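Local coordinates for protein alpha-1,2-mannosidase (Bacteroides thetaiotaomicron, PDB 2WW2) that hydrolyses alpha-mannosidic bonds with inversion at the anomeric carbon, as a member of the calcium-dependent glycoside hydrolase family 92, at residues R62-T67 against V114-G119; F80-L85 against L229-A234; G655-K660 against L712-D717. One frame throughout, in Å; residues are numbered along the deposited sequence.

Contacts 1 and 2 adjoin in the N-terminal family 92 domain, with centres about 10 Å apart. Segments 62-67 and 80-85 lie on neighbouring antiparallel strands. Phe-64 N and Ile-82 O are 2.9 Å apart, a probable backbone hydrogen bond. The segments of the two contacts alternate along the chain. Contact 3 belongs to the catalytic domain. Its centre is about 44 Å from that of contact 1 and 48 Å from that of contact 2. The nearest atoms are about 28 and 34 Å away. The side chain of Val-114 in contact 1 lies about 8 Å from a bound sodium ion. No residue of the three contacts is a ligand of either sodium site.

Contact 1: residues R62-T67 against V114-G119; sequences RGFRQT and VTFNNG
The far end of the Phe-64 ring meets two side chains of segment 114-119. CZ of Phe-64 is 3.8 Å from CG1 of Val-114, and the methyl lies at the ring edge, in the ring plane. CE1 of Phe-64 is a little farther from this methyl, at 4.2 Å. Phe-116 comes from the opposite direction. Its CZ stands 4.0 Å from CZ of Phe-64, so the rings meet edge to edge. Their planes are inclined by about 74°. CG of Phe-116 sits beside its backbone N and anti to the carbonyl carbon (chi1 -62°), which directs the ring's long axis toward Phe-64. Strand 98-108 pairs with both strands 60-67 and 111-116. Met-83 touches both phenylalanines, while Thr-122 touches Phe-64 and Val-114. A type I turn from Phe-116 to Gly-119 leads from strand 111-116 toward its antiparallel partner 121-126. Gly-119 N donates to Phe-116 O at 2.9 Å. On the other side, Arg-62 and Gly-63 both face Gln-44 in a classic beta bulge just before Phe-64. The two segments share no hydrogen bond. Their contact is purely apolar, made through ring edges and a methyl, and its cohesion rests on dispersion and the burial of hydrocarbon.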
ATOM      1  N   ARG A  62     -21.931  -3.661 -33.309  1.00  9.45           N
ATOM      2  CA  ARG A  62     -23.161  -2.921 -33.651  1.00  9.37           C
ATOM      3  C   ARG A  62     -23.045  -2.086 -34.924  1.00  8.93           C
ATOM      4  O   ARG A  62     -24.061  -1.752 -35.549  1.00  8.58           O
ATOM      5  CB  ARG A  62     -23.553  -1.938 -32.539  1.00  9.48           C
ATOM      6  CG  ARG A  62     -23.658  -2.558 -31.172  1.00 12.55           C
ATOM      7  CD  ARG A  62     -24.241  -1.554 -30.189  1.00 11.56           C
ATOM      8  NE  ARG A  62     -23.980  -2.009 -28.831  1.00 12.41           N
ATOM      9  CZ  ARG A  62     -24.916  -2.237 -27.925  1.00 15.06           C
ATOM     10  NH1 ARG A  62     -26.200  -2.046 -28.219  1.00 10.23           N
ATOM     11  NH2 ARG A  62     -24.558  -2.647 -26.722  1.00 15.28           N
ATOM     12  N   GLY A  63     -21.832  -1.689 -35.284  1.00  8.25           N
ATOM     13  CA  GLY A  63     -21.675  -0.872 -36.488  1.00  8.14           C
ATOM     14  C   GLY A  63     -20.239  -0.476 -36.769  1.00  7.73           C
ATOM     15  O   GLY A  63     -19.330  -0.801 -35.987  1.00  7.23           O
ATOM     16  N   PHE A  64     -20.050   0.236 -37.878  1.00  7.21           N
ATOM     17  CA  PHE A  64     -18.769   0.827 -38.210  1.00  7.94           C
ATOM     18  C   PHE A  64     -18.981   2.321 -38.288  1.00  7.56           C
ATOM     19  O   PHE A  64     -19.709   2.798 -39.138  1.00  7.62           O
ATOM     20  CB  PHE A  64     -18.213   0.240 -39.511  1.00  7.20           C
ATOM     21  CG  PHE A  64     -18.008  -1.236 -39.416  1.00  8.95           C
ATOM     22  CD1 PHE A  64     -16.799  -1.755 -38.969  1.00  7.37           C
ATOM     23  CD2 PHE A  64     -19.053  -2.111 -39.719  1.00 10.31           C
ATOM     24  CE1 PHE A  64     -16.621  -3.137 -38.856  1.00 10.27           C
ATOM     25  CE2 PHE A  64     -18.894  -3.481 -39.605  1.00  9.73           C
ATOM     26  CZ  PHE A  64     -17.670  -4.004 -39.178  1.00 10.33           C
ATOM     27  N   ARG A  65     -18.345   3.035 -37.369  1.00  7.41           N
ATOM     28  CA  ARG A  65     -18.624   4.449 -37.155  1.00  7.33           C
ATOM     29  C   ARG A  65     -17.650   5.331 -37.894  1.00  7.49           C
ATOM     30  O   ARG A  65     -16.434   5.070 -37.883  1.00  7.50           O
ATOM     31  CB  ARG A  65     -18.470   4.770 -35.662  1.00  7.90           C
ATOM     32  CG  ARG A  65     -19.591   4.244 -34.765  1.00  7.10           C
ATOM     33  CD  ARG A  65     -20.616   5.343 -34.461  1.00  7.61           C
ATOM     34  NE  ARG A  65     -20.074   6.352 -33.554  1.00  7.71           N
ATOM     35  CZ  ARG A  65     -19.854   6.170 -32.253  1.00  7.47           C
ATOM     36  NH1 ARG A  65     -20.116   4.999 -31.671  1.00  8.83           N
ATOM     37  NH2 ARG A  65     -19.363   7.174 -31.533  1.00  7.70           N
ATOM     38  N   GLN A  66     -18.170   6.402 -38.500  1.00  6.66           N
ATOM     39  CA  GLN A  66     -17.356   7.553 -38.806  1.00  6.95           C
ATOM     40  C   GLN A  66     -17.290   8.305 -37.489  1.00  7.57           C
ATOM     41  O   GLN A  66     -18.334   8.724 -36.949  1.00  7.57           O
ATOM     42  CB  GLN A  66     -18.013   8.447 -39.858  1.00  6.92           C
ATOM     43  CG  GLN A  66     -17.239   9.779 -40.016  1.00  7.94           C
ATOM     44  CD  GLN A  66     -17.980  10.798 -40.858  1.00  8.97           C
ATOM     45  OE1 GLN A  66     -18.806  11.578 -40.353  1.00 12.18           O
ATOM     46  NE2 GLN A  66     -17.676  10.822 -42.135  1.00  4.00           N
ATOM     47  N   THR A  67     -16.083   8.463 -36.950  1.00  7.40           N
ATOM     48  CA  THR A  67     -15.932   9.038 -35.611  1.00  8.12           C
ATOM     49  C   THR A  67     -14.899  10.161 -35.592  1.00  7.55           C
ATOM     50  O   THR A  67     -14.021  10.220 -36.443  1.00  7.31           O
ATOM     51  CB  THR A  67     -15.541   7.939 -34.554  1.00  8.61           C
ATOM     52  OG1 THR A  67     -15.493   8.519 -33.243  1.00  9.46           O
ATOM     53  CG2 THR A  67     -14.164   7.342 -34.875  1.00  8.91           C
ATOM     54  N   VAL A 114     -13.149  -7.787 -40.555  1.00  6.16           N
ATOM     55  CA  VAL A 114     -13.687  -8.728 -39.566  1.00  6.29           C
ATOM     56  C   VAL A 114     -14.652  -9.680 -40.265  1.00  6.33           C
ATOM     57  O   VAL A 114     -15.343  -9.292 -41.221  1.00  5.90           O
ATOM     58  CB  VAL A 114     -14.362  -7.986 -38.391  1.00  6.01           C
ATOM     59  CG1 VAL A 114     -15.595  -7.208 -38.887  1.00  7.25           C
ATOM     60  CG2 VAL A 114     -14.747  -8.949 -37.261  1.00  5.55           C
ATOM     61  N   THR A 115     -14.671 -10.932 -39.822  1.00  6.73           N
ATOM     62  CA  THR A 115     -15.660 -11.894 -40.303  1.00  7.35           C
ATOM     63  C   THR A 115     -16.486 -12.308 -39.104  1.00  8.37           C
ATOM     64  O   THR A 115     -15.944 -12.741 -38.066  1.00  8.17           O
ATOM     65  CB  THR A 115     -14.978 -13.112 -40.925  1.00  8.19           C
ATOM     66  OG1 THR A 115     -14.115 -12.657 -41.969  1.00  8.32           O
ATOM     67  CG2 THR A 115     -16.006 -14.118 -41.487  1.00  7.86           C
ATOM     68  N   PHE A 116     -17.794 -12.122 -39.213  1.00  8.05           N
ATOM     69  CA  PHE A 116     -18.685 -12.446 -38.123  1.00  8.26           C
ATOM     70  C   PHE A 116     -18.887 -13.941 -38.006  1.00  8.92           C
ATOM     71  O   PHE A 116     -18.532 -14.701 -38.916  1.00  8.51           O
ATOM     72  CB  PHE A 116     -20.008 -11.675 -38.295  1.00  8.10           C
ATOM     73  CG  PHE A 116     -19.817 -10.179 -38.257  1.00  7.74           C
ATOM     74  CD1 PHE A 116     -19.770  -9.515 -37.046  1.00  9.32           C
ATOM     75  CD2 PHE A 116     -19.646  -9.449 -39.435  1.00  6.77           C
ATOM     76  CE1 PHE A 116     -19.584  -8.140 -36.995  1.00  7.86           C
ATOM     77  CE2 PHE A 116     -19.453  -8.072 -39.400  1.00  7.48           C
ATOM     78  CZ  PHE A 116     -19.420  -7.416 -38.171  1.00  7.96           C
ATOM     79  N   ASN A 117     -19.435 -14.379 -36.877  1.00  9.27           N
ATOM     80  CA  ASN A 117     -19.649 -15.812 -36.681  1.00  9.25           C
ATOM     81  C   ASN A 117     -20.562 -16.399 -37.754  1.00  9.10           C
ATOM     82  O   ASN A 117     -20.450 -17.582 -38.075  1.00  8.58           O
ATOM     83  CB  ASN A 117     -20.236 -16.103 -35.278  1.00 10.18           C
ATOM     84  CG  ASN A 117     -19.233 -15.868 -34.141  1.00 12.75           C
ATOM     85  OD1 ASN A 117     -18.071 -15.497 -34.368  1.00 15.19           O
ATOM     86  ND2 ASN A 117     -19.695 -16.070 -32.898  1.00 14.16           N
ATOM     87  N   ASN A 118     -21.461 -15.586 -38.313  1.00  8.78           N
ATOM     88  CA  ASN A 118     -22.390 -16.086 -39.338  1.00  9.42           C
ATOM     89  C   ASN A 118     -21.750 -16.132 -40.733  1.00  9.09           C
ATOM     90  O   ASN A 118     -22.404 -16.481 -41.714  1.00  8.75           O
ATOM     91  CB  ASN A 118     -23.693 -15.263 -39.378  1.00  9.55           C
ATOM     92  CG  ASN A 118     -23.446 -13.799 -39.716  1.00 11.96           C
ATOM     93  OD1 ASN A 118     -22.361 -13.442 -40.155  1.00 11.54           O
ATOM     94  ND2 ASN A 118     -24.450 -12.945 -39.512  1.00 12.01           N
ATOM     95  N   GLY A 119     -20.480 -15.763 -40.814  1.00  8.40           N
ATOM     96  CA  GLY A 119     -19.741 -15.857 -42.061  1.00  8.41           C
ATOM     97  C   GLY A 119     -19.705 -14.579 -42.881  1.00  8.60           C
ATOM     98  O   GLY A 119     -18.995 -14.506 -43.885  1.00  8.75           O
TER

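Contact 2: residues F80-L85 against L229-A234; sequences FSIMPL and LTIRTA
Ile-82 lies alongside Ile-231, the two side chains running antiparallel where they overlap. CG2 of Ile-82 is 3.9 Å from CD1 of Ile-231. The Ile-231 chain is extended at its outer bond (chi2 178°), which carries CD1 across to that methyl. The other branch of Ile-82 reaches the next inward residue: its CD1 is 4.2 Å from CG2 of Thr-233. Phe-133 touches both isoleucines from strand 130-136.

Phe-80 continues the contact. Its CZ lies 3.7 Å from OG1 of Thr-233, with the hydroxyl at the ring edge and near the ring plane. This is a van der Waals approach. The hydroxyl of Thr-233 is hydrogen-bonded to Met-185 O, on the adjoining strand 182-188, so this buried polar atom has a partner. The same strand supplies Phe-184, which stacks on Phe-80.

The backbones stay well apart. The strand axes approach to 10.7 Å and run antiparallel, at 179°. The nearest CA atoms, those of Ile-82 and Ile-231, are 9.4 Å apart, and no hydrogen bond joins the segments. Phe-80, Ile-82 and Pro-84 alternate inward on one strand, as do Leu-229, Ile-231 and Thr-233 on the other. Two strands facing each other across interleaved side chains are typical of a beta sandwich, the fold of the N-terminal domain of family 92 enzymes.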
ATOM      1  N   PHE A  80     -21.866   8.908 -37.665  1.00  6.87           N
ATOM      2  CA  PHE A  80     -22.912   8.023 -38.156  1.00  7.02           C
ATOM      3  C   PHE A  80     -22.282   6.645 -38.316  1.00  7.02           C
ATOM      4  O   PHE A  80     -21.054   6.511 -38.165  1.00  7.37           O
ATOM      5  CB  PHE A  80     -23.538   8.550 -39.467  1.00  6.93           C
ATOM      6  CG  PHE A  80     -22.652   8.451 -40.676  1.00  7.62           C
ATOM      7  CD1 PHE A  80     -22.728   7.348 -41.518  1.00  8.73           C
ATOM      8  CD2 PHE A  80     -21.779   9.483 -41.013  1.00  7.24           C
ATOM      9  CE1 PHE A  80     -21.920   7.251 -42.652  1.00 10.62           C
ATOM     10  CE2 PHE A  80     -20.967   9.379 -42.161  1.00  6.62           C
ATOM     11  CZ  PHE A  80     -21.035   8.261 -42.967  1.00  8.72           C
ATOM     12  N   SER A  81     -23.081   5.605 -38.547  1.00  6.14           N
ATOM     13  CA  SER A  81     -22.467   4.279 -38.714  1.00  6.51           C
ATOM     14  C   SER A  81     -23.086   3.536 -39.875  1.00  6.44           C
ATOM     15  O   SER A  81     -24.191   3.848 -40.320  1.00  5.82           O
ATOM     16  CB  SER A  81     -22.570   3.414 -37.445  1.00  6.98           C
ATOM     17  OG  SER A  81     -23.915   3.022 -37.198  1.00  9.71           O
ATOM     18  N   ILE A  82     -22.368   2.522 -40.333  1.00  6.54           N
ATOM     19  CA  ILE A  82     -22.830   1.663 -41.400  1.00  6.43           C
ATOM     20  C   ILE A  82     -22.649   0.236 -40.865  1.00  6.28           C
ATOM     21  O   ILE A  82     -21.629  -0.058 -40.257  1.00  6.64           O
ATOM     22  CB  ILE A  82     -21.938   1.853 -42.647  1.00  6.65           C
ATOM     23  CG1 ILE A  82     -22.213   3.207 -43.314  1.00  6.92           C
ATOM     24  CG2 ILE A  82     -22.137   0.723 -43.638  1.00  6.59           C
ATOM     25  CD1 ILE A  82     -21.132   3.604 -44.324  1.00  8.21           C
ATOM     26  N   MET A  83     -23.646  -0.628 -41.054  1.00  6.61           N
ATOM     27  CA  MET A  83     -23.578  -1.983 -40.522  1.00  6.64           C
ATOM     28  C   MET A  83     -24.170  -2.978 -41.512  1.00  7.52           C
ATOM     29  O   MET A  83     -25.375  -3.015 -41.731  1.00  7.19           O
ATOM     30  CB  MET A  83     -24.318  -2.082 -39.172  1.00  7.07           C
ATOM     31  CG  MET A  83     -24.185  -3.452 -38.531  1.00  6.95           C
ATOM     32  SD  MET A  83     -22.447  -3.911 -38.247  1.00 10.15           S
ATOM     33  CE  MET A  83     -22.699  -5.429 -37.339  1.00  6.74           C
ATOM     34  N   PRO A  84     -23.316  -3.798 -42.130  1.00  7.95           N
ATOM     35  CA  PRO A  84     -23.881  -4.856 -42.962  1.00  7.53           C
ATOM     36  C   PRO A  84     -24.452  -5.968 -42.071  1.00  7.92           C
ATOM     37  O   PRO A  84     -23.931  -6.217 -40.980  1.00  7.78           O
ATOM     38  CB  PRO A  84     -22.685  -5.333 -43.787  1.00  7.99           C
ATOM     39  CG  PRO A  84     -21.485  -4.966 -42.981  1.00  9.18           C
ATOM     40  CD  PRO A  84     -21.849  -3.754 -42.154  1.00  7.99           C
ATOM     41  N   LEU A  85     -25.530  -6.618 -42.514  1.00  7.71           N
ATOM     42  CA  LEU A  85     -26.173  -7.666 -41.733  1.00  8.35           C
ATOM     43  C   LEU A  85     -26.575  -8.819 -42.651  1.00  8.96           C
ATOM     44  O   LEU A  85     -26.991  -8.593 -43.784  1.00  8.67           O
ATOM     45  CB  LEU A  85     -27.443  -7.143 -41.046  1.00  8.27           C
ATOM     46  CG  LEU A  85     -27.316  -6.089 -39.934  1.00  8.74           C
ATOM     47  CD1 LEU A  85     -28.719  -5.623 -39.553  1.00  7.40           C
ATOM     48  CD2 LEU A  85     -26.555  -6.639 -38.686  1.00  5.98           C
ATOM     49  N   LEU A 229     -20.183  -6.581 -52.278  1.00 10.51           N
ATOM     50  CA  LEU A 229     -20.767  -5.250 -52.303  1.00  9.73           C
ATOM     51  C   LEU A 229     -19.666  -4.257 -51.963  1.00  9.87           C
ATOM     52  O   LEU A 229     -18.908  -4.472 -51.007  1.00 10.69           O
ATOM     53  CB  LEU A 229     -21.864  -5.145 -51.232  1.00  9.18           C
ATOM     54  CG  LEU A 229     -22.587  -3.800 -51.103  1.00  9.44           C
ATOM     55  CD1 LEU A 229     -23.521  -3.574 -52.305  1.00  9.83           C
ATOM     56  CD2 LEU A 229     -23.362  -3.749 -49.795  1.00  8.13           C
ATOM     57  N   THR A 230     -19.573  -3.175 -52.730  1.00  9.44           N
ATOM     58  CA  THR A 230     -18.720  -2.060 -52.349  1.00  8.25           C
ATOM     59  C   THR A 230     -19.594  -0.916 -51.849  1.00  8.11           C
ATOM     60  O   THR A 230     -20.653  -0.646 -52.416  1.00  8.00           O
ATOM     61  CB  THR A 230     -17.878  -1.568 -53.537  1.00  8.33           C
ATOM     62  OG1 THR A 230     -16.978  -2.606 -53.935  1.00  6.68           O
ATOM     63  CG2 THR A 230     -17.065  -0.349 -53.142  1.00  8.23           C
ATOM     64  N   ILE A 231     -19.172  -0.270 -50.763  1.00  7.65           N
ATOM     65  CA  ILE A 231     -19.868   0.914 -50.259  1.00  7.44           C
ATOM     66  C   ILE A 231     -18.840   2.020 -50.231  1.00  7.62           C
ATOM     67  O   ILE A 231     -17.772   1.853 -49.646  1.00  7.67           O
ATOM     68  CB  ILE A 231     -20.367   0.735 -48.811  1.00  7.32           C
ATOM     69  CG1 ILE A 231     -21.127  -0.587 -48.652  1.00  7.74           C
ATOM     70  CG2 ILE A 231     -21.288   1.929 -48.398  1.00  7.06           C
ATOM     71  CD1 ILE A 231     -21.606  -0.863 -47.210  1.00  5.30           C
ATOM     72  N   ARG A 232     -19.157   3.148 -50.860  1.00  7.80           N
ATOM     73  CA  ARG A 232     -18.246   4.290 -50.896  1.00  8.38           C
ATOM     74  C   ARG A 232     -18.918   5.396 -50.143  1.00  8.66           C
ATOM     75  O   ARG A 232     -20.104   5.627 -50.350  1.00  8.78           O
ATOM     76  CB  ARG A 232     -18.006   4.765 -52.337  1.00  8.51           C
ATOM     77  CG  ARG A 232     -17.410   3.690 -53.226  1.00  9.07           C
ATOM     78  CD  ARG A 232     -17.294   4.140 -54.711  1.00  9.80           C
ATOM     79  NE  ARG A 232     -16.888   2.975 -55.481  1.00  9.44           N
ATOM     80  CZ  ARG A 232     -17.719   2.255 -56.223  1.00 11.76           C
ATOM     81  NH1 ARG A 232     -18.987   2.625 -56.352  1.00 10.10           N
ATOM     82  NH2 ARG A 232     -17.274   1.171 -56.848  1.00 11.67           N
ATOM     83  N   THR A 233     -18.174   6.091 -49.285  1.00  8.14           N
ATOM     84  CA  THR A 233     -18.786   7.135 -48.464  1.00  8.26           C
ATOM     85  C   THR A 233     -17.822   8.304 -48.187  1.00  8.36           C
ATOM     86  O   THR A 233     -16.601   8.129 -48.163  1.00  7.93           O
ATOM     87  CB  THR A 233     -19.356   6.520 -47.152  1.00  8.84           C
ATOM     88  OG1 THR A 233     -20.119   7.492 -46.433  1.00  9.20           O
ATOM     89  CG2 THR A 233     -18.248   5.985 -46.244  1.00  8.17           C
ATOM     90  N   ALA A 234     -18.368   9.509 -48.040  1.00  8.18           N
ATOM     91  CA  ALA A 234     -17.584  10.652 -47.590  1.00  8.49           C
ATOM     92  C   ALA A 234     -18.524  11.618 -46.896  1.00  8.72           C
ATOM     93  O   ALA A 234     -19.747  11.524 -47.041  1.00  8.61           O
ATOM     94  CB  ALA A 234     -16.869  11.347 -48.761  1.00  8.81           C
TER

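Contact 3: residues G655-K660 against L712-D717; sequences GSPLFK and LNLSMD
Hydrocarbon contact is carried by Pro-657 and Leu-714, which point at each other. CD1 of Leu-714 sits 3.7 Å from CD of Pro-657, and CG of Pro-657 is equally near. One methyl thus meets the CG-CD bond of the pyrrolidine ring. Met-716 adds its terminal methyl, with CE 4.3 Å from CD of Pro-657. Its chain is bent at both outer torsions (chi2 -58°, chi3 -64°), which curls the methyl back beside the serine and proline.

The contact joins the loop between strands 651-654 and 661-665 to strand 710-717. That strand lies inside a mixed sheet, between 671-675 and 685-691, in the family 92 catalytic domain. Helix 600-613 packs against the loop, and its Arg-608 also touches Met-716. Ile-686 and Ala-689 of strand 685-691 touch Leu-714.

Polar atoms meet the contact at Ser-656. Its OG is 3.5 Å from CE of Met-716, a plain van der Waals approach. The hydroxyl oxygen lies anti to its own backbone N (chi1 171°) and hydrogen-bonds to Pro-684 O and to Arg-608 NH1. Two polar partners therefore hold this buried hydroxyl next to the methyl. Asn-679 ND2 hydrogen-bonds to the carbonyl O of Pro-657, and Asn-679 also touches Met-716.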
ATOM      1  N   GLY A 655      18.656  11.112 -23.472  1.00  8.67           N
ATOM      2  CA  GLY A 655      18.385   9.984 -22.596  1.00  9.12           C
ATOM      3  C   GLY A 655      19.314   8.863 -23.001  1.00  9.02           C
ATOM      4  O   GLY A 655      20.532   8.950 -22.823  1.00  9.45           O
ATOM      5  N   SER A 656      18.737   7.829 -23.596  1.00  9.27           N
ATOM      6  CA  SER A 656      19.493   6.687 -24.087  1.00  9.11           C
ATOM      7  C   SER A 656      18.594   6.023 -25.118  1.00  9.36           C
ATOM      8  O   SER A 656      17.426   5.737 -24.811  1.00  9.51           O
ATOM      9  CB  SER A 656      19.795   5.728 -22.927  1.00  9.04           C
ATOM     10  OG  SER A 656      20.348   4.526 -23.404  1.00  9.28           O
ATOM     11  N   PRO A 657      19.104   5.830 -26.350  1.00  8.95           N
ATOM     12  CA  PRO A 657      18.296   5.334 -27.465  1.00  9.63           C
ATOM     13  C   PRO A 657      17.967   3.862 -27.257  1.00  9.63           C
ATOM     14  O   PRO A 657      18.741   3.129 -26.605  1.00  9.28           O
ATOM     15  CB  PRO A 657      19.230   5.478 -28.672  1.00  9.05           C
ATOM     16  CG  PRO A 657      20.617   5.320 -28.081  1.00  9.65           C
ATOM     17  CD  PRO A 657      20.521   5.981 -26.718  1.00  9.49           C
ATOM     18  N   LEU A 658      16.863   3.426 -27.855  1.00  9.37           N
ATOM     19  CA  LEU A 658      16.439   2.036 -27.745  1.00  9.50           C
ATOM     20  C   LEU A 658      17.033   1.137 -28.839  1.00  9.49           C
ATOM     21  O   LEU A 658      17.251  -0.063 -28.621  1.00  9.52           O
ATOM     22  CB  LEU A 658      14.900   1.964 -27.808  1.00  9.19           C
ATOM     23  CG  LEU A 658      14.294   0.589 -27.527  1.00  9.90           C
ATOM     24  CD1 LEU A 658      14.510   0.213 -26.039  1.00  8.91           C
ATOM     25  CD2 LEU A 658      12.802   0.602 -27.904  1.00 10.53           C
ATOM     26  N   PHE A 659      17.296   1.703 -30.013  1.00  9.63           N
ATOM     27  CA  PHE A 659      17.712   0.887 -31.172  1.00  9.22           C
ATOM     28  C   PHE A 659      19.207   1.022 -31.455  1.00  9.96           C
ATOM     29  O   PHE A 659      19.858   1.922 -30.930  1.00  9.82           O
ATOM     30  CB  PHE A 659      16.913   1.293 -32.417  1.00  9.15           C
ATOM     31  CG  PHE A 659      15.410   1.063 -32.280  1.00 10.48           C
ATOM     32  CD1 PHE A 659      14.870  -0.200 -32.508  1.00 11.33           C
ATOM     33  CD2 PHE A 659      14.561   2.100 -31.894  1.00 10.43           C
ATOM     34  CE1 PHE A 659      13.479  -0.426 -32.372  1.00 11.18           C
ATOM     35  CE2 PHE A 659      13.174   1.899 -31.765  1.00  9.73           C
ATOM     36  CZ  PHE A 659      12.636   0.629 -32.008  1.00 10.41           C
ATOM     37  N   LYS A 660      19.754   0.150 -32.308  1.00  9.58           N
ATOM     38  CA  LYS A 660      21.142   0.319 -32.732  1.00 10.08           C
ATOM     39  C   LYS A 660      21.282   1.547 -33.629  1.00 10.59           C
ATOM     40  O   LYS A 660      22.368   2.132 -33.746  1.00  9.99           O
ATOM     41  CB  LYS A 660      21.668  -0.946 -33.432  1.00 10.17           C
ATOM     42  CG  LYS A 660      21.923  -2.075 -32.439  1.00 11.46           C
ATOM     43  CD  LYS A 660      22.317  -3.366 -33.117  1.00 15.11           C
ATOM     44  CE  LYS A 660      22.438  -4.496 -32.096  1.00 17.50           C
ATOM     45  NZ  LYS A 660      23.483  -4.181 -31.066  1.00 22.59           N
ATOM     46  N   LEU A 712      24.869  11.670 -34.279  1.00 13.24           N
ATOM     47  CA  LEU A 712      25.296  11.465 -32.908  1.00 12.55           C
ATOM     48  C   LEU A 712      25.685   9.998 -32.765  1.00 12.98           C
ATOM     49  O   LEU A 712      24.823   9.113 -32.839  1.00 12.41           O
ATOM     50  CB  LEU A 712      24.155  11.796 -31.951  1.00 12.25           C
ATOM     51  CG  LEU A 712      24.488  11.695 -30.467  1.00 11.95           C
ATOM     52  CD1 LEU A 712      25.630  12.674 -30.061  1.00 10.74           C
ATOM     53  CD2 LEU A 712      23.209  11.899 -29.618  1.00 11.98           C
ATOM     54  N   ASN A 713      26.979   9.746 -32.579  1.00 13.09           N
ATOM     55  CA  ASN A 713      27.539   8.388 -32.521  1.00 13.88           C
ATOM     56  C   ASN A 713      27.835   8.008 -31.076  1.00 14.17           C
ATOM     57  O   ASN A 713      28.785   8.525 -30.480  1.00 14.23           O
ATOM     58  CB  ASN A 713      28.815   8.323 -33.377  1.00 13.81           C
ATOM     59  CG  ASN A 713      29.518   6.961 -33.331  1.00 16.10           C
ATOM     60  OD1 ASN A 713      29.110   6.041 -32.639  1.00 17.14           O
ATOM     61  ND2 ASN A 713      30.594   6.843 -34.090  1.00 19.44           N
ATOM     62  N   LEU A 714      27.029   7.100 -30.517  1.00 13.76           N
ATOM     63  CA  LEU A 714      27.159   6.745 -29.114  1.00 13.45           C
ATOM     64  C   LEU A 714      27.866   5.400 -28.928  1.00 13.81           C
ATOM     65  O   LEU A 714      27.577   4.442 -29.650  1.00 13.64           O
ATOM     66  CB  LEU A 714      25.779   6.685 -28.459  1.00 13.45           C
ATOM     67  CG  LEU A 714      24.890   7.909 -28.630  1.00 13.13           C
ATOM     68  CD1 LEU A 714      23.496   7.641 -28.041  1.00 13.92           C
ATOM     69  CD2 LEU A 714      25.539   9.099 -27.950  1.00 11.28           C
ATOM     70  N   SER A 715      28.782   5.344 -27.958  1.00 13.25           N
ATOM     71  CA  SER A 715      29.407   4.094 -27.531  1.00 13.53           C
ATOM     72  C   SER A 715      28.695   3.655 -26.261  1.00 13.56           C
ATOM     73  O   SER A 715      28.835   4.308 -25.216  1.00 14.07           O
ATOM     74  CB  SER A 715      30.890   4.312 -27.230  1.00 13.38           C
ATOM     75  OG  SER A 715      31.575   4.769 -28.381  1.00 13.36           O
ATOM     76  N   MET A 716      27.919   2.580 -26.351  1.00 12.81           N
ATOM     77  CA  MET A 716      27.083   2.139 -25.235  1.00 13.10           C
ATOM     78  C   MET A 716      27.863   1.159 -24.364  1.00 13.33           C
ATOM     79  O   MET A 716      28.719   0.442 -24.867  1.00 14.01           O
ATOM     80  CB  MET A 716      25.791   1.475 -25.733  1.00 12.58           C
ATOM     81  CG  MET A 716      25.006   2.297 -26.757  1.00 12.85           C
ATOM     82  SD  MET A 716      24.524   3.920 -26.155  1.00 13.00           S
ATOM     83  CE  MET A 716      23.408   3.496 -24.799  1.00 11.01           C
ATOM     84  N   ASP A 717      27.568   1.141 -23.065  1.00 13.01           N
ATOM     85  CA  ASP A 717      28.312   0.325 -22.113  1.00 12.65           C
ATOM     86  C   ASP A 717      27.356  -0.230 -21.062  1.00 12.20           C
ATOM     87  O   ASP A 717      26.269   0.311 -20.866  1.00 11.24           O
ATOM     88  CB  ASP A 717      29.397   1.177 -21.447  1.00 12.79           C
ATOM     89  CG  ASP A 717      30.546   0.345 -20.898  1.00 14.56           C
ATOM     90  OD1 ASP A 717      30.465  -0.905 -20.928  1.00 14.23           O
ATOM     91  OD2 ASP A 717      31.535   0.949 -20.429  1.00 16.41           O
TER